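Local coordinates for putative cytochrome P450 hydroxylase (Chondromyces apiculatus DSM 436, PDB 6GMF), which binds heme b and probably acts as a cytochrome P450 monooxygenase that inserts oxygen into terpene substrates, at residues A[20-24]-A[307-313]; A[282-288]-A[300-306]. All blocks are in the same frame, centred on the assembly; numbering follows the deposited sequence.

Interaction 1: residues A[20-24]-A[307-313]; sequences FAELR and LLASANR
In the cytochrome P450 fold, helix 16-26 (helix A), near the N-terminus, meets the short helix that follows the last strand of the small beta sheet (308-312, helix K'). The two segments cross at -77°, nearly perpendicular, with axes 10.0 Å apart; Phe20 and Ser310 have the closest CA atoms, at 5.4 Å. Arg24 N bonds Phe20 O at 2.9 Å and Ala311 N bonds Leu307 O at 3.0 Å; Leu307, with phi/psi of -89/85, holds the N-cap position.

Phe20 (chi1 m) points toward segment 307-313, its ring bringing CE2 to 3.8 Å from Ala309 CB and CD1 to 4.0 Å from Leu307 CD1. Small Ala309 leaves room for that ring. One turn on, Leu23 (t,p) brings CD2 to 3.6 Å from Leu307 CD1, so one branched leucine (m,t) packs beside both.

The polar part depends on Arg24, long and flexible enough (m,t,m) to reach across. Its NH1 donates to Ser310 OG at 3.0 Å, near the guanidinium plane, at its edge. Ser310 is small enough for Phe20 CB to approach its OG to 3.5 Å, and that hydroxyl also bonds Gly41 O, at the end of strand 38-40. Arg24 NH2 lies 3.2 Å from Arg313 O at too poor an angle to bond; instead a water donates to Arg313 O at 2.8 Å and weakly accepts from Arg24 NH2 at 3.0 Å.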
loop_
_atom_site.group_PDB
_atom_site.type_symbol
_atom_site.label_atom_id
_atom_site.label_comp_id
_atom_site.label_asym_id
_atom_site.label_seq_id
_atom_site.Cartn_x
_atom_site.Cartn_y
_atom_site.Cartn_z
ATOM N N PHE A 20 20.186 -1.039 -1.393
ATOM C CA PHE A 20 19.861 0.306 -0.943
ATOM C C PHE A 20 21.034 0.890 -0.145
ATOM O O PHE A 20 21.359 2.038 -0.268
ATOM C CB PHE A 20 18.553 0.351 -0.148
ATOM C CG PHE A 20 17.316 -0.089 -0.916
ATOM C CD1 PHE A 20 17.229 -0.014 -2.305
ATOM C CD2 PHE A 20 16.211 -0.546 -0.226
ATOM C CE1 PHE A 20 16.068 -0.376 -2.966
ATOM C CE2 PHE A 20 15.060 -0.923 -0.889
ATOM C CZ PHE A 20 14.979 -0.813 -2.261
ATOM N N ALA A 21 21.631 0.078 0.734
ATOM C CA ALA A 21 22.715 0.549 1.537
ATOM C C ALA A 21 23.914 0.900 0.663
ATOM O O ALA A 21 24.554 1.872 0.934
ATOM C CB ALA A 21 23.091 -0.512 2.530
ATOM N N GLU A 22 24.154 0.091 -0.369
ATOM C CA GLU A 22 25.275 0.346 -1.256
ATOM C C GLU A 22 25.029 1.658 -2.004
ATOM O O GLU A 22 25.930 2.494 -2.113
ATOM C CB GLU A 22 25.509 -0.829 -2.195
ATOM C CG GLU A 22 26.737 -0.651 -3.078
ATOM C CD GLU A 22 28.099 -0.668 -2.394
ATOM O OE1 GLU A 22 28.199 -0.446 -1.148
ATOM O OE2 GLU A 22 29.083 -0.859 -3.139
ATOM N N LEU A 23 23.789 1.866 -2.457
ATOM C CA LEU A 23 23.427 3.085 -3.165
ATOM C C LEU A 23 23.632 4.300 -2.252
ATOM O O LEU A 23 24.257 5.283 -2.652
ATOM C CB LEU A 23 21.970 3.018 -3.629
ATOM C CG LEU A 23 21.424 4.311 -4.224
ATOM C CD1 LEU A 23 22.217 4.706 -5.466
ATOM C CD2 LEU A 23 19.962 4.167 -4.562
ATOM N N ARG A 24 23.082 4.253 -1.028
ATOM C CA ARG A 24 23.201 5.375 -0.140
ATOM C C ARG A 24 24.683 5.721 0.083
ATOM O O ARG A 24 25.002 6.901 0.195
ATOM C CB ARG A 24 22.474 5.173 1.190
ATOM C CG ARG A 24 20.971 4.999 1.066
ATOM C CD ARG A 24 20.322 5.095 2.440
ATOM N NE ARG A 24 20.822 4.093 3.365
ATOM C CZ ARG A 24 20.452 2.820 3.397
ATOM N NH1 ARG A 24 19.438 2.360 2.675
ATOM N NH2 ARG A 24 21.151 1.982 4.155
ATOM N N LEU A 307 13.007 6.116 -3.126
ATOM C CA LEU A 307 13.037 4.776 -2.555
ATOM C C LEU A 307 12.633 4.909 -1.090
ATOM O O LEU A 307 13.499 5.130 -0.246
ATOM C CB LEU A 307 14.441 4.194 -2.660
ATOM C CG LEU A 307 14.984 4.046 -4.094
ATOM C CD1 LEU A 307 16.412 3.518 -4.064
ATOM C CD2 LEU A 307 14.126 3.129 -4.919
ATOM N N LEU A 308 11.323 4.898 -0.853
ATOM C CA LEU A 308 10.792 5.001 0.522
ATOM C C LEU A 308 11.476 3.971 1.442
ATOM O O LEU A 308 11.780 4.301 2.621
ATOM C CB LEU A 308 9.284 4.757 0.500
ATOM C CG LEU A 308 8.484 5.675 -0.413
ATOM C CD1 LEU A 308 7.030 5.349 -0.251
ATOM C CD2 LEU A 308 8.759 7.125 -0.143
ATOM N N ALA A 309 11.693 2.758 0.936
ATOM C CA ALA A 309 12.186 1.674 1.789
ATOM C C ALA A 309 13.637 1.999 2.158
ATOM O O ALA A 309 14.079 1.677 3.244
ATOM C CB ALA A 309 12.106 0.376 1.051
ATOM N N SER A 310 14.399 2.530 1.193
ATOM C CA SER A 310 15.791 2.950 1.451
ATOM C C SER A 310 15.872 4.048 2.515
ATOM O O SER A 310 16.713 4.015 3.421
ATOM C CB SER A 310 16.467 3.393 0.210
ATOM O OG SER A 310 17.842 3.696 0.488
ATOM N N ALA A 311 15.034 5.073 2.374
ATOM C CA ALA A 311 14.928 6.183 3.318
ATOM C C ALA A 311 14.623 5.612 4.713
ATOM O O ALA A 311 15.227 6.029 5.724
ATOM C CB ALA A 311 13.832 7.130 2.874
ATOM N N ASN A 312 13.736 4.608 4.762
ATOM C CA ASN A 312 13.264 4.047 6.063
ATOM C C ASN A 312 14.340 3.169 6.691
ATOM O O ASN A 312 14.245 2.824 7.868
ATOM C CB ASN A 312 11.956 3.286 5.891
ATOM C CG ASN A 312 10.803 4.218 5.627
ATOM O OD1 ASN A 312 10.904 5.401 5.951
ATOM N ND2 ASN A 312 9.693 3.680 5.125
ATOM N N ARG A 313 15.356 2.779 5.923
ATOM C CA ARG A 313 16.486 2.043 6.483
ATOM C C ARG A 313 17.788 2.847 6.458
ATOM O O ARG A 313 18.885 2.266 6.466
ATOM C CB ARG A 313 16.574 0.707 5.776
ATOM C CG ARG A 313 15.466 -0.229 6.214
ATOM C CD ARG A 313 16.076 -1.548 6.564
ATOM N NE ARG A 313 15.142 -2.628 6.561
ATOM C CZ ARG A 313 15.508 -3.893 6.508
ATOM N NH1 ARG A 313 16.807 -4.218 6.484
ATOM N NH2 ARG A 313 14.586 -4.814 6.448
HETATM O O HOH W 1 20.081 -0.208 5.934
#

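Interaction 2: residues A[282-288]-A[300-306]; sequences CIFRQTM and ARSVVLP. With HEM (protoporphyrin IX containing Fe), chain B.
Segments 282-288 and 300-306 run antiparallel and strongly twisted, with strand directions 133° apart and axes 4.5 Å from each other. Arg285 and Val304 form a hydrogen-bonded pair, with Arg285 N to Val304 O and Val304 N to Arg285 O both 2.8 Å; Gln286 and Val303 form the next, non-hydrogen-bonded pair (CA-CA 4.4 Å). At one end, Ile283 N donates to Pro306 O at 3.3 Å. At the other, Arg301 and Ser302 both face Thr287: Arg301 N donates to Thr287 O (2.8 Å) and Thr287 N to Ser302 O (2.9 Å). With Arg301 at phi/psi 70/17, this is the geometry of a G1 beta bulge. Thr287 (chi1 p) suits the spot because its OG1, also bonded to Pro299 O, accepts from Ser302 N at 3.0 Å.

These are neighbouring strands of the P450 beta-1 sheet, flanked by strands 38-40 and 56-57. Phe284, flat and apolar, receives Leu305 CD2 over its face in a CH-pi contact, 3.9 Å from the ring centroid. Pro306 offers no NH and so ends the ladder, leaving Ile283 O without a donor, while its ring packs CG 4.1 Å from Ile283 CG1 and 4.0 Å from Arg285 CG. Arg285 (m,m,t) turns its charge to the heme propionate: NH1 donates to HEM O2A at 2.8 Å and to Phe284 O at 2.9 Å, while NH2 donates to HEM O1A at 2.9 Å.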
loop_
_atom_site.group_PDB
_atom_site.type_symbol
_atom_site.label_atom_id
_atom_site.label_comp_id
_atom_site.label_asym_id
_atom_site.label_seq_id
_atom_site.Cartn_x
_atom_site.Cartn_y
_atom_site.Cartn_z
ATOM N N CYS A 282 9.011 1.942 -3.278
ATOM C CA CYS A 282 9.254 3.157 -3.937
ATOM C C CYS A 282 7.976 3.661 -4.582
ATOM O O CYS A 282 6.999 2.915 -4.649
ATOM C CB CYS A 282 10.355 3.035 -4.972
ATOM S SG CYS A 282 9.940 1.961 -6.361
ATOM N N ILE A 283 8.051 4.922 -5.024
ATOM C CA ILE A 283 6.970 5.505 -5.735
ATOM C C ILE A 283 7.527 6.160 -6.991
ATOM O O ILE A 283 8.697 5.983 -7.255
ATOM C CB ILE A 283 6.141 6.399 -4.817
ATOM C CG1 ILE A 283 6.955 7.514 -4.169
ATOM C CG2 ILE A 283 5.398 5.522 -3.798
ATOM C CD1 ILE A 283 6.142 8.369 -3.190
ATOM N N PHE A 284 6.679 6.865 -7.742
ATOM C CA PHE A 284 7.081 7.360 -9.059
ATOM C C PHE A 284 6.953 8.878 -9.156
ATOM O O PHE A 284 5.950 9.467 -8.695
ATOM C CB PHE A 284 6.194 6.741 -10.139
ATOM C CG PHE A 284 6.473 5.282 -10.394
ATOM C CD1 PHE A 284 6.065 4.310 -9.496
ATOM C CD2 PHE A 284 7.210 4.894 -11.500
ATOM C CE1 PHE A 284 6.325 2.971 -9.752
ATOM C CE2 PHE A 284 7.446 3.551 -11.759
ATOM C CZ PHE A 284 7.004 2.607 -10.875
ATOM N N ARG A 285 7.964 9.494 -9.812
ATOM C CA ARG A 285 7.929 10.925 -10.133
ATOM C C ARG A 285 8.534 11.128 -11.535
ATOM O O ARG A 285 9.189 10.242 -12.023
ATOM C CB ARG A 285 8.706 11.762 -9.112
ATOM C CG ARG A 285 8.167 11.704 -7.683
ATOM C CD ARG A 285 6.862 12.453 -7.565
ATOM N NE ARG A 285 6.439 12.576 -6.167
ATOM C CZ ARG A 285 5.604 11.746 -5.565
ATOM N NH1 ARG A 285 5.263 10.584 -6.120
ATOM N NH2 ARG A 285 5.081 12.117 -4.394
ATOM N N GLN A 286 8.321 12.298 -12.115
ATOM C CA GLN A 286 9.009 12.695 -13.359
ATOM C C GLN A 286 9.494 14.130 -13.212
ATOM O O GLN A 286 8.734 15.011 -12.724
ATOM C CB GLN A 286 8.077 12.575 -14.558
ATOM C CG GLN A 286 8.793 12.885 -15.867
ATOM C CD GLN A 286 7.901 12.766 -17.085
ATOM O OE1 GLN A 286 6.756 13.200 -17.090
ATOM N NE2 GLN A 286 8.479 12.262 -18.163
ATOM N N THR A 287 10.757 14.355 -13.578
ATOM C CA THR A 287 11.260 15.716 -13.487
ATOM C C THR A 287 10.721 16.542 -14.642
ATOM O O THR A 287 10.609 16.080 -15.750
ATOM C CB THR A 287 12.785 15.781 -13.462
ATOM O OG1 THR A 287 13.266 15.116 -14.628
ATOM C CG2 THR A 287 13.351 15.093 -12.246
ATOM N N MET A 288 10.388 17.780 -14.301
ATOM C CA MET A 288 9.852 18.728 -15.228
ATOM C C MET A 288 10.965 19.626 -15.788
ATOM O O MET A 288 10.817 20.149 -16.881
ATOM C CB MET A 288 8.748 19.540 -14.542
ATOM C CG MET A 288 7.513 18.706 -14.184
ATOM S SD MET A 288 6.619 18.031 -15.618
ATOM C CE MET A 288 7.435 16.461 -15.900
ATOM N N ALA A 300 15.864 16.842 -17.094
ATOM C CA ALA A 300 14.456 17.034 -17.397
ATOM C C ALA A 300 13.876 15.749 -18.000
ATOM O O ALA A 300 14.554 15.053 -18.715
ATOM C CB ALA A 300 14.303 18.179 -18.378
ATOM N N ARG A 301 12.630 15.447 -17.623
ATOM C CA ARG A 301 11.823 14.387 -18.120
ATOM C C ARG A 301 12.303 13.005 -17.702
ATOM O O ARG A 301 11.789 12.021 -18.230
ATOM C CB ARG A 301 11.702 14.503 -19.639
ATOM C CG ARG A 301 11.009 15.796 -20.041
ATOM C CD ARG A 301 9.517 15.726 -19.767
ATOM N NE ARG A 301 8.901 17.033 -19.693
ATOM C CZ ARG A 301 7.610 17.251 -19.825
ATOM N NH1 ARG A 301 6.780 16.223 -19.858
ATOM N NH2 ARG A 301 7.170 18.489 -19.932
ATOM N N SER A 302 13.152 12.904 -16.678
ATOM C CA SER A 302 13.547 11.604 -16.163
ATOM C C SER A 302 12.447 11.057 -15.252
ATOM O O SER A 302 11.833 11.836 -14.527
ATOM C CB SER A 302 14.814 11.700 -15.389
ATOM O OG SER A 302 15.871 12.129 -16.222
ATOM N N VAL A 303 12.215 9.748 -15.319
ATOM C CA VAL A 303 11.428 9.084 -14.262
ATOM C C VAL A 303 12.332 8.852 -13.050
ATOM O O VAL A 303 13.461 8.360 -13.189
ATOM C CB VAL A 303 10.820 7.776 -14.773
ATOM C CG1 VAL A 303 10.128 7.010 -13.644
ATOM C CG2 VAL A 303 9.864 8.076 -15.920
ATOM N N VAL A 304 11.810 9.180 -11.861
ATOM C CA VAL A 304 12.566 9.177 -10.657
ATOM C C VAL A 304 11.790 8.346 -9.643
ATOM O O VAL A 304 10.604 8.547 -9.534
ATOM C CB VAL A 304 12.756 10.601 -10.114
ATOM C CG1 VAL A 304 13.424 10.589 -8.755
ATOM C CG2 VAL A 304 13.535 11.461 -11.107
ATOM N N LEU A 305 12.488 7.413 -8.993
ATOM C CA LEU A 305 11.920 6.552 -7.958
ATOM C C LEU A 305 12.483 6.961 -6.609
ATOM O O LEU A 305 13.597 6.576 -6.247
ATOM C CB LEU A 305 12.276 5.086 -8.231
ATOM C CG LEU A 305 11.926 4.517 -9.609
ATOM C CD1 LEU A 305 12.304 3.053 -9.614
ATOM C CD2 LEU A 305 10.474 4.673 -9.894
ATOM N N PRO A 306 11.715 7.731 -5.818
ATOM C CA PRO A 306 12.064 7.954 -4.427
ATOM C C PRO A 306 11.905 6.623 -3.678
ATOM O O PRO A 306 10.806 6.028 -3.687
ATOM C CB PRO A 306 11.071 9.011 -3.947
ATOM C CG PRO A 306 10.420 9.542 -5.186
ATOM C CD PRO A 306 10.484 8.434 -6.214
HETATM C CHA HEM B . -1.052 7.325 -1.644
HETATM C CHB HEM B . 1.372 3.983 0.636
HETATM C CHC HEM B . -2.819 1.904 1.878
HETATM C CHD HEM B . -5.224 5.038 -0.739
HETATM C C1A HEM B . -0.022 6.606 -1.087
HETATM C C2A HEM B . 1.327 7.056 -1.152
HETATM C C3A HEM B . 2.026 6.078 -0.520
HETATM C C4A HEM B . 1.094 5.110 -0.067
HETATM C CMA HEM B . 3.518 5.946 -0.341
HETATM C CAA HEM B . 1.896 8.295 -1.784
HETATM C CBA HEM B . 2.086 8.177 -3.321
HETATM C CGA HEM B . 2.790 9.371 -3.929
HETATM O O1A HEM B . 3.267 10.271 -3.193
HETATM O O2A HEM B . 2.947 9.301 -5.193
HETATM C C1B HEM B . 0.447 3.080 1.184
HETATM C C2B HEM B . 0.768 1.958 2.026
HETATM C C3B HEM B . -0.392 1.346 2.380
HETATM C C4B HEM B . -1.458 2.135 1.757
HETATM C CMB HEM B . 2.161 1.607 2.362
HETATM C CAB HEM B . -0.663 0.167 3.290
HETATM C CBB HEM B . 0.221 -0.176 4.170
HETATM C C1C HEM B . -3.866 2.571 1.346
HETATM C C2C HEM B . -5.243 2.199 1.519
HETATM C C3C HEM B . -5.908 3.136 0.744
HETATM C C4C HEM B . -4.969 3.980 0.108
HETATM C CMC HEM B . -5.785 1.181 2.480
HETATM C CAC HEM B . -7.344 3.324 0.536
HETATM C CBC HEM B . -8.274 2.465 0.879
HETATM C C1D HEM B . -4.261 5.889 -1.215
HETATM C C2D HEM B . -4.586 7.022 -2.131
HETATM C C3D HEM B . -3.426 7.668 -2.368
HETATM C C4D HEM B . -2.399 6.940 -1.615
HETATM C CMD HEM B . -6.006 7.302 -2.597
HETATM C CAD HEM B . -3.240 8.879 -3.239
HETATM C CBD HEM B . -3.255 10.233 -2.511
HETATM C CGD HEM B . -2.952 11.402 -3.425
HETATM O O1D HEM B . -3.302 12.524 -3.022
HETATM O O2D HEM B . -2.349 11.220 -4.515
HETATM N NA HEM B . -0.159 5.407 -0.405
HETATM N NB HEM B . -0.876 3.124 1.085
HETATM N NC HEM B . -3.701 3.616 0.459
HETATM N ND HEM B . -2.901 5.857 -1.002
HETATM FE FE HEM B . -1.915 4.594 0.104
HETATM O O HOH W 2 -1.605 3.392 -1.764
#

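Along the chain the order is 20-24, 282-288, 300-306 and 307-313, so interaction 2 falls wholly between the two halves of interaction 1, whose two segments lie 283 residues apart at their closest ends. Their centres are 16 Å apart, and they join directly where strand 303-306 runs into helix 308-312. They also pack on each other: Leu307 CD2 is 3.8 Å from Cys282 CB, and Leu308 CD1 is 3.9 Å from Ile283 CG2. The sheet is thus linked both to helix 16-26 and to the heme, which both Leu308 and Arg285 contact. Helix 16-26 is thereby joined through helix 308-312 and its neighbouring strands to the cofactor pocket.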